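Local coordinates for protein gp18 (Listeria monocytogenes EGD-e, PDB 3GS9) that probably serves as a structural component of a prophage tail, as a member of the prophage endopeptidase tail family that forms a three-chain assembly, at residues 55-59 against 71-76; 4-8 against 18-22; 269-273 against 330-334. All blocks are in the same frame, centred on the assembly; numbering follows the deposited sequence. Where two conformers were deposited one is given.

How the contacts relate
Contacts 1 and 2 belong to the N-terminal domain of the prophage endopeptidase tail family, and both reach the same antiparallel strand system. Their centres lie 15 Å apart, and the two adjoin where Val8, in the conformer given, packs against the backbone of Phe55 and Leu56. Contact 3 lies in the region of the second tail family, where a helix near the chain end rests on a mixed layer of strands; its nearest atoms are about 14 Å from contact 1 and about 24 Å from contact 2. In sequence order contact 2 comes first, then contact 1, then contact 3. Contact 1 alone also meets another subunit, through its strand edge and its carboxylates.

Contact 1: residues 55-59 against 71-76; sequences FLDYE and VKQLSH
Glu59 and Lys72 form the charged part of this contact: Lys72 NZ lies 2.8 Å from Glu59 OE2 in a salt bridge that uses the syn lone pair of the carboxylate oxygen. Both side chains bend at chi2, and these bends bring their charged ends together although their first bonds point away from the opposing segment. The pair is shared with the second subunit, whose Thr203 bonds to Glu59 OE2 and Lys72 NZ and whose Arg240 pairs with Glu59 OE1.

Among the hydrogen bonds, Glu59 N donates to Val71 O over 2.8 Å, with an angle of 163° at the hydrogen. Asp57 OD1 receives Tyr58 N through its anti lone pair and also bonds to Tyr292 of the second subunit. Its other oxygen, Asp57 OD2, accepts from a water that lies 2.7 Å from His76 NE2, at the edge of the imidazole ring. The buried Tyr58 OH lies 2.9 Å from Leu74 O, a weak hydrogen bond at most.

Apolar contacts fill in between. Tyr58 CG stands anti to its carbonyl carbon (chi1 -59°), and the ring reaches along 71-76, where Tyr58 CE1 meets Leu74 CB at 3.5 Å while Leu74 CD2 sits over one ring face, towards the rim. The Leu56 and Val71 side chains cross at about a right angle, Leu56 CD1 3.9 Å from Val71 CG2.

A classic beta bulge at Lys72 and Gln73, opposite Arg88, interrupts strand 67-74, and Gln73 and Leu74 continue the sheet into the second subunit. The chemistry implies a loop whose buried carboxylates are satisfied partly within the chain and partly across the subunit interface.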
# COMPACT_ATOMS: atom_id res chain seq x y z
N PHE A 55 -26.83 -11.36 -26.02
CA PHE A 55 -27.61 -10.50 -25.12
C PHE A 55 -26.77 -10.10 -23.88
O PHE A 55 -26.74 -8.90 -23.49
CB PHE A 55 -28.88 -11.21 -24.67
CG PHE A 55 -29.79 -11.58 -25.81
CD1 PHE A 55 -29.50 -12.67 -26.60
CD2 PHE A 55 -30.93 -10.84 -26.07
CE1 PHE A 55 -30.33 -13.01 -27.65
CE2 PHE A 55 -31.75 -11.16 -27.11
CZ PHE A 55 -31.45 -12.26 -27.91
N LEU A 56 -26.09 -11.10 -23.31
CA LEU A 56 -25.30 -10.92 -22.08
C LEU A 56 -23.77 -11.10 -22.26
O LEU A 56 -23.25 -12.21 -22.34
CB LEU A 56 -25.83 -11.89 -21.01
CG LEU A 56 -25.20 -11.83 -19.63
CD1 LEU A 56 -25.61 -10.59 -18.91
CD2 LEU A 56 -25.62 -13.06 -18.84
N ASP A 57 -23.05 -9.98 -22.29
CA ASP A 57 -21.62 -9.98 -22.49
C ASP A 57 -21.10 -8.67 -21.89
O ASP A 57 -21.88 -7.92 -21.26
CB ASP A 57 -21.28 -10.06 -24.01
CG ASP A 57 -20.03 -10.88 -24.30
OD1 ASP A 57 -18.95 -10.54 -23.76
OD2 ASP A 57 -20.13 -11.89 -25.05
N TYR A 58 -19.82 -8.36 -22.10
CA TYR A 58 -19.23 -7.07 -21.66
C TYR A 58 -20.07 -5.95 -22.18
O TYR A 58 -20.48 -5.93 -23.35
CB TYR A 58 -17.78 -6.87 -22.13
CG TYR A 58 -16.91 -7.98 -21.59
CD1 TYR A 58 -16.63 -8.07 -20.25
CD2 TYR A 58 -16.44 -8.97 -22.44
CE1 TYR A 58 -15.88 -9.14 -19.74
CE2 TYR A 58 -15.71 -10.05 -21.96
CZ TYR A 58 -15.44 -10.13 -20.60
OH TYR A 58 -14.72 -11.21 -20.19
N GLU A 59 -20.32 -5.01 -21.29
CA GLU A 59 -21.09 -3.80 -21.59
C GLU A 59 -22.59 -4.00 -21.77
O GLU A 59 -23.31 -2.99 -21.99
CB GLU A 59 -20.46 -3.00 -22.73
CG GLU A 59 -18.96 -2.71 -22.50
CD GLU A 59 -18.72 -1.76 -21.36
OE1 GLU A 59 -19.37 -0.70 -21.34
OE2 GLU A 59 -17.86 -2.03 -20.49
N VAL A 71 -22.40 -4.99 -17.24
CA VAL A 71 -21.43 -6.09 -17.12
C VAL A 71 -20.01 -5.55 -17.41
O VAL A 71 -19.76 -5.07 -18.51
CB VAL A 71 -21.78 -7.22 -18.10
CG1 VAL A 71 -20.69 -8.28 -18.12
CG2 VAL A 71 -23.20 -7.77 -17.79
N LYS A 72 -19.12 -5.58 -16.40
CA LYS A 72 -17.72 -5.21 -16.53
C LYS A 72 -16.73 -6.37 -16.33
O LYS A 72 -15.63 -6.34 -16.89
CB LYS A 72 -17.36 -4.11 -15.52
CG LYS A 72 -18.04 -2.75 -15.76
CD LYS A 72 -17.62 -2.26 -17.11
CE LYS A 72 -17.71 -0.80 -17.28
NZ LYS A 72 -16.88 -0.40 -18.49
N GLN A 73 -17.11 -7.36 -15.52
CA GLN A 73 -16.34 -8.58 -15.38
C GLN A 73 -17.21 -9.76 -15.74
O GLN A 73 -18.40 -9.76 -15.44
CB GLN A 73 -15.80 -8.72 -13.98
CG GLN A 73 -14.74 -7.71 -13.69
CD GLN A 73 -14.34 -7.66 -12.24
OE1 GLN A 73 -15.14 -7.25 -11.37
NE2 GLN A 73 -13.07 -8.00 -11.96
N LEU A 74 -16.61 -10.73 -16.41
CA LEU A 74 -17.30 -11.90 -16.95
C LEU A 74 -16.29 -13.02 -17.18
O LEU A 74 -15.24 -12.83 -17.84
CB LEU A 74 -17.97 -11.54 -18.28
CG LEU A 74 -18.88 -12.52 -19.04
CD1 LEU A 74 -20.14 -12.77 -18.24
CD2 LEU A 74 -19.25 -11.98 -20.40
N SER A 75 -16.60 -14.16 -16.60
CA SER A 75 -15.77 -15.37 -16.74
C SER A 75 -16.39 -16.27 -17.82
O SER A 75 -17.59 -16.20 -18.08
CB SER A 75 -15.71 -16.09 -15.40
OG SER A 75 -16.98 -16.65 -15.10
N HIS A 76 -15.57 -17.07 -18.52
CA HIS A 76 -16.10 -18.05 -19.48
C HIS A 76 -15.50 -19.42 -19.21
O HIS A 76 -14.30 -19.60 -19.41
CB HIS A 76 -15.75 -17.66 -20.92
CG HIS A 76 -16.26 -16.33 -21.34
ND1 HIS A 76 -15.68 -15.15 -20.93
CD2 HIS A 76 -17.26 -15.98 -22.19
CE1 HIS A 76 -16.34 -14.13 -21.46
NE2 HIS A 76 -17.30 -14.61 -22.24
O HOH W 1 -19.65 -14.22 -23.57

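Contact 2: residues 4-8 against 18-22; sequences SDIIV and ILTDF
Asp5 opens the contact at its solvent-exposed end, its OD2 lying 3.4 Å from Ile18 CD1 so that the carboxylate lies against an aliphatic branch. Ile6 follows with the main backbone link: Leu19 N donates to Ile6 O at 2.9 Å and 164°. A water molecule joins the same two residues a second time, accepting from Ile6 N and donating to Leu19 O. In the conformer given, the side chains of Ile6 and Leu19 run alongside each other in a common direction, with Ile6 CG2 3.8 Å from Leu19 CD2. The other branch of this conformer, Ile6 CG1, stands anti to its carbonyl carbon (chi1 -52°) and lies 4.1 Å from Phe22 CZ. Ile7 forms an antiparallel, non-hydrogen-bonded pair with Ile18; their side chains share one face of the sheet, and Ile7 CD1 meets Ile18 CG1 at 3.7 Å. Val8 ends the segment with CG2, again in the conformer given, against Leu19 CB, 3.9 Å away.

Strand 7-9 is flanked by strand 16-18 and strand 61-64, both antiparallel to it. Ile6 and Val8 pack on Val62 of strand 61-64, while Phe22 meets Phe311 edge-to-face.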
# COMPACT_ATOMS: atom_id res chain seq x y z
N SER A 4 -40.41 -9.13 -10.92
CA SER A 4 -39.15 -9.85 -10.60
C SER A 4 -38.38 -10.37 -11.84
O SER A 4 -37.34 -11.01 -11.67
CB SER A 4 -39.42 -11.00 -9.62
OG SER A 4 -40.17 -12.05 -10.22
N ASP A 5 -38.89 -10.14 -13.05
CA ASP A 5 -38.16 -10.49 -14.27
C ASP A 5 -36.96 -9.59 -14.35
O ASP A 5 -37.10 -8.38 -14.15
CB ASP A 5 -38.98 -10.27 -15.56
CG ASP A 5 -39.89 -11.43 -15.92
OD1 ASP A 5 -39.80 -12.49 -15.26
OD2 ASP A 5 -40.71 -11.29 -16.87
N ILE A 6 -35.79 -10.19 -14.61
CA ILE A 6 -34.54 -9.51 -14.96
C ILE A 6 -34.52 -9.33 -16.48
O ILE A 6 -34.76 -10.29 -17.19
CB ILE A 6 -33.31 -10.42 -14.63
CG1 ILE A 6 -33.34 -10.96 -13.19
CG2 ILE A 6 -32.00 -9.70 -14.91
CD1 ILE A 6 -33.39 -9.88 -12.15
N ILE A 7 -34.17 -8.14 -16.96
CA ILE A 7 -34.04 -7.91 -18.41
C ILE A 7 -32.57 -7.63 -18.71
O ILE A 7 -31.90 -6.95 -17.95
CB ILE A 7 -34.86 -6.69 -18.88
CG1 ILE A 7 -36.37 -6.79 -18.50
CG2 ILE A 7 -34.70 -6.52 -20.40
CD1 ILE A 7 -37.03 -8.10 -18.82
N VAL A 8 -32.08 -8.19 -19.81
CA VAL A 8 -30.71 -7.99 -20.30
C VAL A 8 -30.75 -7.41 -21.71
O VAL A 8 -31.54 -7.89 -22.55
CB VAL A 8 -29.96 -9.36 -20.36
CG1 VAL A 8 -28.64 -9.25 -21.17
CG2 VAL A 8 -29.69 -9.89 -18.97
N ILE A 18 -35.68 -11.33 -21.45
CA ILE A 18 -35.78 -11.74 -20.06
C ILE A 18 -34.66 -12.74 -19.82
O ILE A 18 -34.50 -13.70 -20.57
CB ILE A 18 -37.13 -12.40 -19.76
CG1 ILE A 18 -38.28 -11.40 -19.93
CG2 ILE A 18 -37.15 -12.94 -18.37
CD1 ILE A 18 -39.68 -12.09 -19.98
N LEU A 19 -33.87 -12.51 -18.77
CA LEU A 19 -32.82 -13.43 -18.38
C LEU A 19 -33.37 -14.67 -17.70
O LEU A 19 -34.12 -14.55 -16.72
CB LEU A 19 -31.89 -12.72 -17.39
CG LEU A 19 -30.68 -13.50 -16.88
CD1 LEU A 19 -29.87 -14.12 -18.03
CD2 LEU A 19 -29.82 -12.56 -16.04
N THR A 20 -32.97 -15.86 -18.15
CA THR A 20 -33.58 -17.09 -17.61
C THR A 20 -32.66 -18.14 -17.00
O THR A 20 -33.04 -18.80 -16.03
CB THR A 20 -34.43 -17.84 -18.67
OG1 THR A 20 -33.58 -18.22 -19.77
CG2 THR A 20 -35.57 -16.97 -19.17
N ASP A 21 -31.47 -18.35 -17.56
CA ASP A 21 -30.74 -19.55 -17.14
C ASP A 21 -29.76 -19.31 -15.98
O ASP A 21 -28.67 -19.90 -15.96
CB ASP A 21 -30.13 -20.36 -18.31
CG ASP A 21 -29.51 -19.51 -19.40
OD1 ASP A 21 -29.22 -18.31 -19.15
OD2 ASP A 21 -29.33 -20.05 -20.53
N PHE A 22 -30.20 -18.54 -14.99
CA PHE A 22 -29.28 -18.12 -13.92
C PHE A 22 -29.54 -18.83 -12.60
O PHE A 22 -30.65 -19.29 -12.32
CB PHE A 22 -29.24 -16.59 -13.76
CG PHE A 22 -30.47 -15.98 -13.12
CD1 PHE A 22 -31.55 -15.60 -13.91
CD2 PHE A 22 -30.53 -15.75 -11.75
CE1 PHE A 22 -32.67 -15.01 -13.35
CE2 PHE A 22 -31.67 -15.17 -11.18
CZ PHE A 22 -32.72 -14.80 -11.98
O HOH W 2 -35.86 -12.86 -15.05

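Contact 3: residues 269-273 against 330-334; sequences ATTGS and IMAQL
Gln333 grips Ala269 and Thr271 through both the nitrogen and the oxygen of its amide, at a place where the C-terminal helix 327-334 packs on a six-stranded mixed sheet. Gln333 NE2 donates to Ala269 O at 3.0 Å with an angle of 164° at the hydrogen. The acceptor lies close to the amide plane of the glutamine, but the nitrogen approaches from above the carbonyl plane of Ala269, 65° out of it. On the oxygen side, Thr271 OG1 donates to Gln333 OE1 over 2.8 Å, again from above the carbonyl plane of the acceptor.

The two bonds fix the rotation of the amide, and outside partners add to them: Asp200 accepts from Gln333 NE2, Asn323 bonds to Gln333 OE1, and Ser321 meets Thr271 OG1. The buried polar atoms therefore belong to a network that links the helix directly to strands 269-274 and 197-202 and, through the Thr271 hydroxyl, to Ser321 of strand 318-321. Gln333 reaches it with CG anti to the carbonyl carbon and the chain extended beyond.

Packing surrounds this polar centre. Helix and strand axes approach to 7.9 Å and are inclined at 59°. Thr271 takes part in both kinds of contact, since its hydroxyl serves the amide while its methyl faces apolar groups of the helix. That methyl, Thr271 CG2, lies 3.8 Å from Ile330 CG2, and the threonine and Leu334 side chains cross at about a right angle, with Thr271 CG2 3.6 Å from Leu334 CG. Further along the strand, Leu334 CD2 comes to 3.3 Å from Ser273 OG.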
# COMPACT_ATOMS: atom_id res chain seq x y z
N ALA A 269 -15.28 2.68 18.12
CA ALA A 269 -15.49 2.32 16.73
C ALA A 269 -16.16 0.95 16.73
O ALA A 269 -15.58 -0.04 17.17
CB ALA A 269 -14.15 2.32 15.98
N THR A 270 -17.38 0.90 16.19
CA THR A 270 -18.28 -0.26 16.33
C THR A 270 -18.80 -0.61 14.95
O THR A 270 -19.48 0.22 14.29
CB THR A 270 -19.47 0.09 17.26
OG1 THR A 270 -18.95 0.48 18.54
CG2 THR A 270 -20.44 -1.08 17.41
N THR A 271 -18.45 -1.82 14.51
CA THR A 271 -18.83 -2.32 13.20
C THR A 271 -19.26 -3.76 13.33
O THR A 271 -18.55 -4.57 13.90
CB THR A 271 -17.65 -2.26 12.20
OG1 THR A 271 -17.24 -0.89 12.02
CG2 THR A 271 -18.04 -2.88 10.84
N GLY A 272 -20.42 -4.05 12.79
CA GLY A 272 -20.98 -5.38 12.91
C GLY A 272 -21.82 -5.81 11.74
O GLY A 272 -22.30 -4.98 10.95
N SER A 273 -22.01 -7.12 11.67
CA SER A 273 -22.87 -7.73 10.67
C SER A 273 -24.10 -8.26 11.38
O SER A 273 -23.99 -9.05 12.32
CB SER A 273 -22.13 -8.87 9.98
OG SER A 273 -20.93 -8.41 9.37
N ILE A 330 -13.37 0.17 8.37
CA ILE A 330 -14.59 -0.63 8.58
C ILE A 330 -14.36 -2.09 8.16
O ILE A 330 -14.74 -3.00 8.90
CB ILE A 330 -15.82 -0.02 7.85
CG1 ILE A 330 -16.29 1.24 8.61
CG2 ILE A 330 -16.96 -1.06 7.73
CD1 ILE A 330 -17.41 2.07 7.91
N MSE A 331 -13.74 -2.31 7.01
CA MSE A 331 -13.47 -3.68 6.54
C MSE A 331 -12.49 -4.44 7.46
O MSE A 331 -12.65 -5.64 7.69
CB MSE A 331 -12.95 -3.67 5.10
CG MSE A 331 -13.93 -3.09 4.08
SE MSE A 331 -13.23 -3.14 2.21
CE MSE A 331 -11.50 -2.24 2.41
N ALA A 332 -11.49 -3.74 7.99
CA ALA A 332 -10.56 -4.31 8.98
C ALA A 332 -11.31 -4.89 10.17
O ALA A 332 -11.08 -6.04 10.58
CB ALA A 332 -9.55 -3.26 9.45
N GLN A 333 -12.23 -4.09 10.71
CA GLN A 333 -13.12 -4.53 11.81
C GLN A 333 -13.96 -5.74 11.44
O GLN A 333 -14.05 -6.69 12.22
CB GLN A 333 -14.03 -3.38 12.24
CG GLN A 333 -13.29 -2.26 12.97
CD GLN A 333 -14.23 -1.39 13.80
OE1 GLN A 333 -14.83 -0.42 13.30
NE2 GLN A 333 -14.33 -1.73 15.09
N LEU A 334 -14.57 -5.71 10.25
CA LEU A 334 -15.32 -6.88 9.75
C LEU A 334 -14.45 -8.12 9.50
O LEU A 334 -14.91 -9.24 9.63
CB LEU A 334 -16.09 -6.55 8.48
CG LEU A 334 -17.28 -5.62 8.67
CD1 LEU A 334 -17.72 -5.10 7.31
CD2 LEU A 334 -18.43 -6.33 9.42